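Local coordinates for BDI-0842-like domain-containing protein (Parabacteroides distasonis, PDB 4JM1) that is of unknown function but folds as a small alpha/beta domain resembling the alpha-lytic protease prodomain, possibly belonging to a lipoprotein, at residues A2-S13 with F44-V53; E15-V26 with I64-V74. All coordinates share one frame; numbering follows the deposited sequence.

Contact 1 (A2-S13 with F44-V53); sequences ADKYIDTITGFS and FLEEAKKEGV. With EDO (1,2-ethanediol), chain B; EDO (1,2-ethanediol), chain C.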
loop_
_atom_site.group_PDB
_atom_site.type_symbol
_atom_site.label_atom_id
_atom_site.label_comp_id
_atom_site.label_asym_id
_atom_site.label_seq_id
_atom_site.Cartn_x
_atom_site.Cartn_y
_atom_site.Cartn_z
ATOM N N ALA A 2 2.599 1.016 -11.833
ATOM C CA ALA A 2 1.956 0.144 -10.871
ATOM C C ALA A 2 0.477 -0.136 -11.144
ATOM O O ALA A 2 -0.145 -0.877 -10.384
ATOM C CB ALA A 2 2.118 0.737 -9.462
ATOM N N ASP A 3 -0.104 0.466 -12.179
ATOM C CA ASP A 3 -1.564 0.358 -12.393
ATOM C C ASP A 3 -2.055 -1.076 -12.548
ATOM O O ASP A 3 -3.091 -1.424 -12.015
ATOM C CB ASP A 3 -2.039 1.158 -13.616
ATOM C CG ASP A 3 -2.013 2.679 -13.411
ATOM O OD1 ASP A 3 -1.755 3.175 -12.291
ATOM O OD2 ASP A 3 -2.285 3.392 -14.402
ATOM N N LYS A 4 -1.337 -1.903 -13.296
ATOM C CA LYS A 4 -1.804 -3.270 -13.503
ATOM C C LYS A 4 -1.778 -4.071 -12.208
ATOM O O LYS A 4 -2.726 -4.817 -11.906
ATOM C CB LYS A 4 -1.029 -3.966 -14.617
ATOM C CG LYS A 4 -1.390 -3.267 -15.974
ATOM C CD LYS A 4 -0.816 -3.851 -17.218
ATOM C CE LYS A 4 -1.388 -3.059 -18.427
ATOM N NZ LYS A 4 -0.809 -3.494 -19.722
ATOM N N TYR A 5 -0.712 -3.892 -11.438
ATOM C CA TYR A 5 -0.633 -4.551 -10.129
ATOM C C TYR A 5 -1.738 -4.075 -9.183
ATOM O O TYR A 5 -2.439 -4.892 -8.588
ATOM C CB TYR A 5 0.762 -4.370 -9.507
ATOM C CG TYR A 5 0.893 -5.022 -8.150
ATOM C CD1 TYR A 5 0.860 -6.397 -8.004
ATOM C CD2 TYR A 5 0.992 -4.256 -6.990
ATOM C CE1 TYR A 5 0.933 -6.994 -6.751
ATOM C CE2 TYR A 5 1.080 -4.853 -5.750
ATOM C CZ TYR A 5 1.016 -6.207 -5.620
ATOM O OH TYR A 5 1.099 -6.797 -4.390
ATOM N N ILE A 6 -1.907 -2.756 -9.089
ATOM C CA ILE A 6 -2.955 -2.194 -8.237
ATOM C C ILE A 6 -4.335 -2.756 -8.657
ATOM O O ILE A 6 -5.156 -3.134 -7.809
ATOM C CB ILE A 6 -2.938 -0.647 -8.297
ATOM C CG1 ILE A 6 -1.721 -0.138 -7.508
ATOM C CG2 ILE A 6 -4.248 -0.046 -7.709
ATOM C CD1 ILE A 6 -1.449 1.322 -7.701
ATOM N N ASP A 7 -4.574 -2.784 -9.974
ATOM C CA ASP A 7 -5.867 -3.288 -10.459
ATOM C C ASP A 7 -6.089 -4.778 -10.223
ATOM O O ASP A 7 -7.223 -5.260 -10.288
ATOM C CB ASP A 7 -6.117 -2.885 -11.917
ATOM C CG ASP A 7 -6.258 -1.378 -12.116
ATOM O OD1 ASP A 7 -6.432 -0.641 -11.110
ATOM O OD2 ASP A 7 -6.189 -0.939 -13.301
ATOM N N THR A 8 -5.020 -5.522 -9.957
ATOM C CA THR A 8 -5.117 -6.936 -9.613
ATOM C C THR A 8 -5.350 -7.165 -8.120
ATOM O O THR A 8 -6.073 -8.080 -7.750
ATOM C CB THR A 8 -3.906 -7.690 -10.129
ATOM O OG1 THR A 8 -3.861 -7.574 -11.555
ATOM C CG2 THR A 8 -3.942 -9.179 -9.768
ATOM N N ILE A 9 -4.743 -6.352 -7.269
ATOM C CA ILE A 9 -4.897 -6.552 -5.833
ATOM C C ILE A 9 -6.146 -5.864 -5.266
ATOM O O ILE A 9 -6.604 -6.251 -4.188
ATOM C CB ILE A 9 -3.637 -6.125 -5.020
ATOM C CG1 ILE A 9 -3.355 -4.620 -5.120
ATOM C CG2 ILE A 9 -2.392 -6.915 -5.466
ATOM C CD1 ILE A 9 -2.281 -4.134 -4.108
ATOM N N THR A 10 -6.661 -4.830 -5.960
ATOM C CA THR A 10 -7.798 -4.068 -5.444
ATOM C C THR A 10 -9.043 -4.947 -5.349
ATOM O O THR A 10 -9.500 -5.529 -6.324
ATOM C CB THR A 10 -8.050 -2.807 -6.300
ATOM O OG1 THR A 10 -6.908 -1.937 -6.166
ATOM C CG2 THR A 10 -9.296 -2.063 -5.836
ATOM N N GLY A 11 -9.601 -5.011 -4.138
ATOM C CA GLY A 11 -10.717 -5.890 -3.877
ATOM C C GLY A 11 -10.391 -7.359 -3.863
ATOM O O GLY A 11 -11.293 -8.186 -3.889
ATOM N N PHE A 12 -9.103 -7.687 -3.903
ATOM C CA PHE A 12 -8.628 -9.058 -3.817
ATOM C C PHE A 12 -7.924 -9.275 -2.467
ATOM O O PHE A 12 -8.343 -10.086 -1.679
ATOM C CB PHE A 12 -7.690 -9.410 -4.988
ATOM C CG PHE A 12 -7.112 -10.759 -4.867
ATOM C CD1 PHE A 12 -7.910 -11.866 -5.097
ATOM C CD2 PHE A 12 -5.777 -10.940 -4.529
ATOM C CE1 PHE A 12 -7.398 -13.143 -4.960
ATOM C CE2 PHE A 12 -5.241 -12.224 -4.402
ATOM C CZ PHE A 12 -6.053 -13.326 -4.628
ATOM N N SER A 13 -6.864 -8.520 -2.234
ATOM C CA SER A 13 -6.049 -8.618 -1.032
ATOM C C SER A 13 -6.003 -7.305 -0.228
ATOM O O SER A 13 -5.336 -7.199 0.823
ATOM C CB SER A 13 -4.644 -9.073 -1.392
ATOM O OG SER A 13 -4.104 -8.241 -2.387
ATOM N N PHE A 44 3.614 -7.438 0.739
ATOM C CA PHE A 44 3.149 -6.688 -0.401
ATOM C C PHE A 44 4.317 -6.101 -1.213
ATOM O O PHE A 44 4.295 -6.081 -2.445
ATOM C CB PHE A 44 2.201 -5.571 0.013
ATOM C CG PHE A 44 0.750 -5.962 0.018
ATOM C CD1 PHE A 44 0.116 -6.322 -1.165
ATOM C CD2 PHE A 44 -0.000 -5.887 1.180
ATOM C CE1 PHE A 44 -1.227 -6.662 -1.186
ATOM C CE2 PHE A 44 -1.360 -6.212 1.177
ATOM C CZ PHE A 44 -1.972 -6.608 -0.004
ATOM N N LEU A 45 5.337 -5.584 -0.524
ATOM C CA LEU A 45 6.483 -5.013 -1.258
ATOM C C LEU A 45 7.164 -6.079 -2.101
ATOM O O LEU A 45 7.470 -5.868 -3.266
ATOM C CB LEU A 45 7.469 -4.356 -0.293
ATOM C CG LEU A 45 8.704 -3.673 -0.882
ATOM C CD1 LEU A 45 8.338 -2.590 -1.906
ATOM C CD2 LEU A 45 9.600 -3.129 0.254
ATOM N N GLU A 46 7.379 -7.248 -1.511
ATOM C CA GLU A 46 7.988 -8.350 -2.253
ATOM C C GLU A 46 7.132 -8.768 -3.452
ATOM O O GLU A 46 7.649 -9.037 -4.550
ATOM C CB GLU A 46 8.230 -9.552 -1.311
ATOM C CG GLU A 46 8.881 -10.787 -1.958
ATOM C CD GLU A 46 9.114 -11.950 -0.972
ATOM O OE1 GLU A 46 9.273 -11.692 0.248
ATOM O OE2 GLU A 46 9.137 -13.125 -1.424
ATOM N N GLU A 47 5.827 -8.858 -3.252
ATOM C CA GLU A 47 4.938 -9.262 -4.329
ATOM C C GLU A 47 4.900 -8.240 -5.451
ATOM O O GLU A 47 4.939 -8.616 -6.613
ATOM C CB GLU A 47 3.548 -9.463 -3.787
ATOM C CG GLU A 47 2.579 -10.051 -4.783
ATOM C CD GLU A 47 1.193 -10.292 -4.173
ATOM O OE1 GLU A 47 0.376 -9.325 -4.088
ATOM O OE2 GLU A 47 0.967 -11.455 -3.729
ATOM N N ALA A 48 4.816 -6.951 -5.111
ATOM C CA ALA A 48 4.807 -5.896 -6.112
ATOM C C ALA A 48 6.089 -6.025 -6.978
ATOM O O ALA A 48 6.011 -5.943 -8.186
ATOM C CB ALA A 48 4.729 -4.511 -5.446
ATOM N N LYS A 49 7.247 -6.194 -6.342
ATOM C CA LYS A 49 8.486 -6.290 -7.087
ATOM C C LYS A 49 8.508 -7.566 -7.936
ATOM O O LYS A 49 8.996 -7.547 -9.086
ATOM C CB LYS A 49 9.679 -6.216 -6.149
ATOM C CG LYS A 49 9.968 -4.803 -5.634
ATOM C CD LYS A 49 10.906 -4.808 -4.423
ATOM C CE LYS A 49 12.092 -5.766 -4.588
ATOM N NZ LYS A 49 12.729 -6.097 -3.267
ATOM N N LYS A 50 7.976 -8.665 -7.385
ATOM C CA LYS A 50 7.910 -9.923 -8.148
ATOM C C LYS A 50 7.049 -9.765 -9.417
ATOM O O LYS A 50 7.333 -10.380 -10.443
ATOM C CB LYS A 50 7.402 -11.063 -7.265
ATOM C CG LYS A 50 7.431 -12.459 -7.912
ATOM C CD LYS A 50 6.639 -13.490 -7.108
ATOM C CE LYS A 50 6.361 -14.766 -7.929
ATOM N NZ LYS A 50 5.487 -14.521 -9.113
ATOM N N GLU A 51 6.020 -8.930 -9.340
ATOM C CA GLU A 51 5.139 -8.655 -10.468
ATOM C C GLU A 51 5.655 -7.510 -11.333
ATOM O O GLU A 51 4.954 -7.053 -12.244
ATOM C CB GLU A 51 3.716 -8.361 -9.955
ATOM C CG GLU A 51 3.042 -9.467 -9.097
ATOM C CD GLU A 51 2.695 -10.753 -9.831
ATOM O OE1 GLU A 51 3.247 -11.028 -10.911
ATOM O OE2 GLU A 51 1.913 -11.549 -9.248
ATOM N N GLY A 52 6.897 -7.075 -11.084
ATOM C CA GLY A 52 7.583 -6.141 -11.936
ATOM C C GLY A 52 7.329 -4.668 -11.697
ATOM O O GLY A 52 7.685 -3.840 -12.538
ATOM N N VAL A 53 6.761 -4.329 -10.548
ATOM C CA VAL A 53 6.618 -2.924 -10.193
ATOM C C VAL A 53 7.978 -2.409 -9.754
ATOM O O VAL A 53 8.507 -2.875 -8.771
ATOM C CB VAL A 53 5.548 -2.710 -9.091
ATOM C CG1 VAL A 53 5.347 -1.226 -8.793
ATOM C CG2 VAL A 53 4.196 -3.376 -9.494
HETATM C C1 EDO B . -0.602 -10.764 -7.827
HETATM O O1 EDO B . 0.530 -11.200 -7.058
HETATM C C2 EDO B . -1.482 -9.866 -6.992
HETATM O O2 EDO B . -2.549 -10.604 -6.408
HETATM C C1 EDO C . -0.159 -10.049 1.078
HETATM O O1 EDO C . -1.514 -10.513 0.932
HETATM C C2 EDO C . 0.593 -10.093 -0.235
HETATM O O2 EDO C . 0.465 -11.408 -0.811
HETATM O O HOH W 1 -2.287 -9.965 -3.598
#

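Contact 2 (E15-V26 with I64-V74); sequences EKAAVTDNGFLV and IKNAKFEQGAV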
loop_
_atom_site.group_PDB
_atom_site.type_symbol
_atom_site.label_atom_id
_atom_site.label_comp_id
_atom_site.label_asym_id
_atom_site.label_seq_id
_atom_site.Cartn_x
_atom_site.Cartn_y
_atom_site.Cartn_z
ATOM N N GLU A 15 -8.529 -3.228 -0.034
ATOM C CA GLU A 15 -9.701 -2.514 -0.514
ATOM C C GLU A 15 -9.417 -1.417 -1.512
ATOM O O GLU A 15 -10.219 -1.202 -2.410
ATOM C CB GLU A 15 -10.565 -2.022 0.649
ATOM C CG GLU A 15 -11.103 -3.230 1.415
ATOM C CD GLU A 15 -12.242 -2.979 2.363
ATOM O OE1 GLU A 15 -12.868 -1.901 2.319
ATOM O OE2 GLU A 15 -12.512 -3.918 3.168
ATOM N N LYS A 16 -8.267 -0.754 -1.372
ATOM C CA LYS A 16 -7.850 0.316 -2.274
ATOM C C LYS A 16 -6.329 0.439 -2.163
ATOM O O LYS A 16 -5.752 0.093 -1.137
ATOM C CB LYS A 16 -8.554 1.636 -1.904
ATOM C CG LYS A 16 -8.420 2.759 -2.933
ATOM C CD LYS A 16 -9.353 3.940 -2.656
ATOM C CE LYS A 16 -9.058 5.122 -3.603
ATOM N NZ LYS A 16 -10.159 6.169 -3.710
ATOM N N ALA A 17 -5.692 0.881 -3.236
ATOM C CA ALA A 17 -4.247 1.095 -3.246
ATOM C C ALA A 17 -3.885 2.197 -4.226
ATOM O O ALA A 17 -4.612 2.457 -5.188
ATOM C CB ALA A 17 -3.486 -0.220 -3.595
ATOM N N ALA A 18 -2.726 2.811 -4.005
ATOM C CA ALA A 18 -2.234 3.862 -4.886
ATOM C C ALA A 18 -0.748 4.068 -4.690
ATOM O O ALA A 18 -0.248 3.971 -3.573
ATOM C CB ALA A 18 -2.955 5.177 -4.629
ATOM N N VAL A 19 -0.041 4.357 -5.777
ATOM C CA VAL A 19 1.332 4.877 -5.677
ATOM C C VAL A 19 1.264 6.389 -5.543
ATOM O O VAL A 19 0.532 7.076 -6.254
ATOM C CB VAL A 19 2.196 4.438 -6.872
ATOM C CG1 VAL A 19 3.588 5.126 -6.888
ATOM C CG2 VAL A 19 2.362 2.917 -6.885
ATOM N N THR A 20 2.041 6.907 -4.613
ATOM C CA THR A 20 2.027 8.333 -4.314
ATOM C C THR A 20 3.245 8.996 -4.968
ATOM O O THR A 20 4.218 8.326 -5.388
ATOM C CB THR A 20 1.989 8.555 -2.780
ATOM O OG1 THR A 20 3.082 7.872 -2.148
ATOM C CG2 THR A 20 0.670 8.059 -2.182
ATOM N N ASP A 21 3.182 10.324 -5.057
ATOM C CA ASP A 21 4.227 11.067 -5.779
ATOM C C ASP A 21 5.619 10.889 -5.181
ATOM O O ASP A 21 6.630 10.946 -5.886
ATOM C CB ASP A 21 3.894 12.570 -5.842
ATOM C CG ASP A 21 2.697 12.886 -6.752
ATOM O OD1 ASP A 21 2.264 12.013 -7.560
ATOM O OD2 ASP A 21 2.173 14.023 -6.630
ATOM N N ASN A 22 5.670 10.632 -3.881
ATOM C CA ASN A 22 6.942 10.445 -3.196
ATOM C C ASN A 22 7.471 9.018 -3.277
ATOM O O ASN A 22 8.471 8.698 -2.635
ATOM C CB ASN A 22 6.829 10.906 -1.735
ATOM C CG ASN A 22 5.874 10.060 -0.907
ATOM O OD1 ASN A 22 5.268 9.120 -1.405
ATOM N ND2 ASN A 22 5.707 10.428 0.367
ATOM N N GLY A 23 6.808 8.163 -4.074
ATOM C CA GLY A 23 7.334 6.848 -4.412
ATOM C C GLY A 23 6.941 5.647 -3.583
ATOM O O GLY A 23 7.508 4.579 -3.762
ATOM N N PHE A 24 5.980 5.817 -2.681
ATOM C CA PHE A 24 5.487 4.693 -1.892
ATOM C C PHE A 24 4.224 4.104 -2.509
ATOM O O PHE A 24 3.407 4.809 -3.106
ATOM C CB PHE A 24 5.221 5.103 -0.436
ATOM C CG PHE A 24 6.480 5.404 0.344
ATOM C CD1 PHE A 24 7.016 6.671 0.361
ATOM C CD2 PHE A 24 7.126 4.423 1.037
ATOM C CE1 PHE A 24 8.187 6.956 1.072
ATOM C CE2 PHE A 24 8.300 4.691 1.756
ATOM C CZ PHE A 24 8.815 5.953 1.783
ATOM N N LEU A 25 4.063 2.807 -2.307
ATOM C CA LEU A 25 2.805 2.110 -2.626
ATOM C C LEU A 25 2.021 2.025 -1.329
ATOM O O LEU A 25 2.478 1.401 -0.367
ATOM C CB LEU A 25 3.063 0.713 -3.203
ATOM C CG LEU A 25 1.836 -0.176 -3.422
ATOM C CD1 LEU A 25 0.786 0.480 -4.307
ATOM C CD2 LEU A 25 2.300 -1.529 -4.005
ATOM N N VAL A 26 0.870 2.684 -1.318
ATOM C CA VAL A 26 -0.009 2.750 -0.159
ATOM C C VAL A 26 -1.189 1.801 -0.373
ATOM O O VAL A 26 -1.852 1.852 -1.432
ATOM C CB VAL A 26 -0.525 4.163 0.096
ATOM C CG1 VAL A 26 -1.454 4.183 1.322
ATOM C CG2 VAL A 26 0.646 5.157 0.273
ATOM N N ILE A 64 -8.477 1.429 5.634
ATOM C CA ILE A 64 -9.503 1.941 4.722
ATOM C C ILE A 64 -10.557 2.826 5.433
ATOM O O ILE A 64 -11.124 3.742 4.829
ATOM C CB ILE A 64 -10.219 0.771 3.981
ATOM C CG1 ILE A 64 -11.039 1.265 2.777
ATOM C CG2 ILE A 64 -11.117 -0.072 4.958
ATOM C CD1 ILE A 64 -10.195 1.770 1.594
ATOM N N LYS A 65 -10.771 2.567 6.716
ATOM C CA LYS A 65 -11.788 3.287 7.478
ATOM C C LYS A 65 -11.379 4.695 7.869
ATOM O O LYS A 65 -12.231 5.479 8.319
ATOM C CB LYS A 65 -12.180 2.513 8.733
ATOM C CG LYS A 65 -12.853 1.154 8.432
ATOM C CD LYS A 65 -13.272 0.413 9.676
ATOM C CE LYS A 65 -12.104 -0.077 10.524
ATOM N NZ LYS A 65 -11.146 -0.955 9.732
ATOM N N ASN A 66 -10.108 5.055 7.734
ATOM C CA ASN A 66 -9.774 6.443 8.040
ATOM C C ASN A 66 -8.830 7.147 7.082
ATOM O O ASN A 66 -8.704 8.367 7.130
ATOM C CB ASN A 66 -9.279 6.575 9.474
ATOM C CG ASN A 66 -8.045 5.767 9.724
ATOM O OD1 ASN A 66 -7.052 5.900 8.979
ATOM N ND2 ASN A 66 -8.083 4.920 10.732
ATOM N N ALA A 67 -8.261 6.434 6.139
ATOM C CA ALA A 67 -7.358 7.013 5.174
ATOM C C ALA A 67 -8.112 7.866 4.158
ATOM O O ALA A 67 -9.235 7.512 3.757
ATOM C CB ALA A 67 -6.600 5.901 4.467
ATOM N N LYS A 68 -7.465 8.935 3.688
ATOM C CA LYS A 68 -8.021 9.774 2.622
ATOM C C LYS A 68 -7.101 9.777 1.423
ATOM O O LYS A 68 -6.003 10.322 1.479
ATOM C CB LYS A 68 -8.245 11.187 3.131
ATOM C CG LYS A 68 -9.234 11.271 4.292
ATOM N N PHE A 69 -7.550 9.153 0.340
ATOM C CA PHE A 69 -6.778 9.094 -0.902
ATOM C C PHE A 69 -7.031 10.391 -1.658
ATOM O O PHE A 69 -8.202 10.795 -1.843
ATOM C CB PHE A 69 -7.224 7.904 -1.768
ATOM C CG PHE A 69 -6.726 6.574 -1.269
ATOM C CD1 PHE A 69 -7.317 5.962 -0.184
ATOM C CD2 PHE A 69 -5.671 5.929 -1.909
ATOM C CE1 PHE A 69 -6.842 4.749 0.307
ATOM C CE2 PHE A 69 -5.182 4.724 -1.413
ATOM C CZ PHE A 69 -5.797 4.117 -0.335
ATOM N N GLU A 70 -5.947 11.031 -2.074
ATOM C CA GLU A 70 -5.962 12.266 -2.857
ATOM C C GLU A 70 -5.092 12.070 -4.094
ATOM O O GLU A 70 -4.413 11.074 -4.203
ATOM C CB GLU A 70 -5.408 13.398 -1.986
ATOM C CG GLU A 70 -6.193 13.585 -0.692
ATOM C CD GLU A 70 -5.598 14.626 0.232
ATOM O OE1 GLU A 70 -4.435 15.043 0.019
ATOM O OE2 GLU A 70 -6.305 15.012 1.181
ATOM N N GLN A 71 -5.059 13.038 -5.004
ATOM C CA GLN A 71 -4.142 12.926 -6.137
ATOM C C GLN A 71 -2.698 13.011 -5.611
ATOM O O GLN A 71 -2.292 13.989 -4.986
ATOM C CB GLN A 71 -4.412 13.992 -7.224
ATOM C CG GLN A 71 -3.573 13.819 -8.519
ATOM C CD GLN A 71 -3.830 12.494 -9.263
ATOM O OE1 GLN A 71 -2.918 11.673 -9.419
ATOM N NE2 GLN A 71 -5.064 12.290 -9.728
ATOM N N GLY A 72 -1.944 11.943 -5.838
ATOM C CA GLY A 72 -0.527 11.906 -5.492
ATOM C C GLY A 72 -0.152 11.667 -4.036
ATOM O O GLY A 72 1.022 11.648 -3.737
ATOM N N ALA A 73 -1.144 11.502 -3.153
ATOM C CA ALA A 73 -0.889 11.355 -1.701
ATOM C C ALA A 73 -2.026 10.635 -0.991
ATOM O O ALA A 73 -3.170 10.621 -1.464
ATOM C CB ALA A 73 -0.674 12.742 -1.080
ATOM N N VAL A 74 -1.699 9.997 0.126
ATOM C CA VAL A 74 -2.708 9.401 0.984
ATOM C C VAL A 74 -2.502 9.910 2.408
ATOM O O VAL A 74 -1.421 9.750 3.005
ATOM C CB VAL A 74 -2.694 7.865 0.963
ATOM C CG1 VAL A 74 -3.824 7.305 1.855
ATOM C CG2 VAL A 74 -2.782 7.342 -0.486
HETATM O O HOH W 2 3.314 11.942 -2.136
#

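Contact 1 (A2-S13 with F44-V53)
Tyr-5 carries most of this contact: its ring lies against the helix 44-50 and its hydroxyl meets the carboxylate of Glu-47. The ring rests with one face on Ala-48, whose CA stands 3.9 Å from the ring centroid, a CH-pi contact, while Ala-48 CB packs 3.7 Å from Tyr-5 CE2. At the ring's far end Tyr-5 OH donates to Glu-47 OE1 over 2.6 Å, using the anti lone pair of the acceptor, with ring and carboxylate planes 73° apart. Two bonds hold that oxygen, since a water also donates to OE1 and joins it to Ser-13 OG. Nearer the backbone, Val-53 CG2 sits 3.6 Å from Tyr-5 CB, and its other branch, CG1, meets Ala-2 CB. Tyr-5 CG lies anti to the backbone N (chi1 180°), which sends the ring across to the other helix.

The two helices run at 126° to each other and pack on the same face of the four-stranded sheet of this alpha/beta fold. Phe-44 lies between the helices and the sheet, where it also touches Ile-27, Val-59 and Ile-61; Tyr-5 OH comes to its ring edge, and Ile-9 CD1 lies 4.0 Å from Phe-44 CE1.

Two ethanediol molecules, probably from the crystallisation liquor, are bound here. That of chain B lies in the groove between the helices and donates from O1 to Glu-51 OE2 at 2.6 Å; that of chain C donates from its O2 to Glu-47 OE2 and covers one face of Phe-44. Further back, a Schellman motif with Gly-52 at C-prime ends the second helix, with a bond from Val-53 N to Ala-48 O (3.0 Å); the chain turns there, and Val-53 comes back against Tyr-5.

Contact 2 (E15-V26 with I64-V74)
Strands 16-19 and 68-70 run at 41° with their axes 9.0 Å apart, so side chains fill most of the gap, and the backbones join where the turn Thr-20 to Gly-23 meets Gly-72. There Asp-21 N donates to Gly-72 O at 2.9 Å in a nearly straight bond (176°), although the donor lies 34° out of the carbonyl plane. A water bridges the same oxygen to Asn-22 N.

Phe-69 is the central side chain. Lys-16 leaves the strand with CG turned away from its own N and the rest of the chain extended; in the conformer described it slides along one ring face in the opposite direction, putting CD 3.9 Å from the Phe-69 ring centroid in a CH-pi contact. Val-74 CG1 covers the opposite face, and Ala-18 CB approaches the edge, 3.9 Å from Phe-69 CD2. Val-26 and Val-74 meet tip to tip, CG1 to CG2, while Thr-20 CG2 fits against Ala-73 CA. At the far end Ile-64 CD1 packs on Lys-16 CB beside a classic beta bulge, two residues, Glu-15 and Lys-16, set opposite the single Ala-28 of the next strand.

The two-stranded hairpin 68-75 thus closes over the sheet through apolar contacts. Its one direct hydrogen bond in this contact lies at the turn, and the methylenes of Lys-16 can cover an aromatic face at the surface.

In the fold
Contacts 1 and 2, centres about 14 Å apart, meet at the edge strand 16-19, which belongs to contact 2 and is packed upon by helix 3-9; that helix is followed, after a short loop, by the strand. They touch where Ala-2 CB meets Val-19 CG2 at 3.4 Å and where Ile-6 packs on Ala-17. The helices cover one face of the sheet and the hairpin 68-75 the other. Contact 1 has the larger buried share and joins helix to helix through aromatic and aliphatic packing with one side-chain hydrogen bond, whereas contact 2, more exposed at its margins, joins sheet to hairpin through apolar packing, a lysine-covered ring and a backbone bond from the turn that links the first two strands.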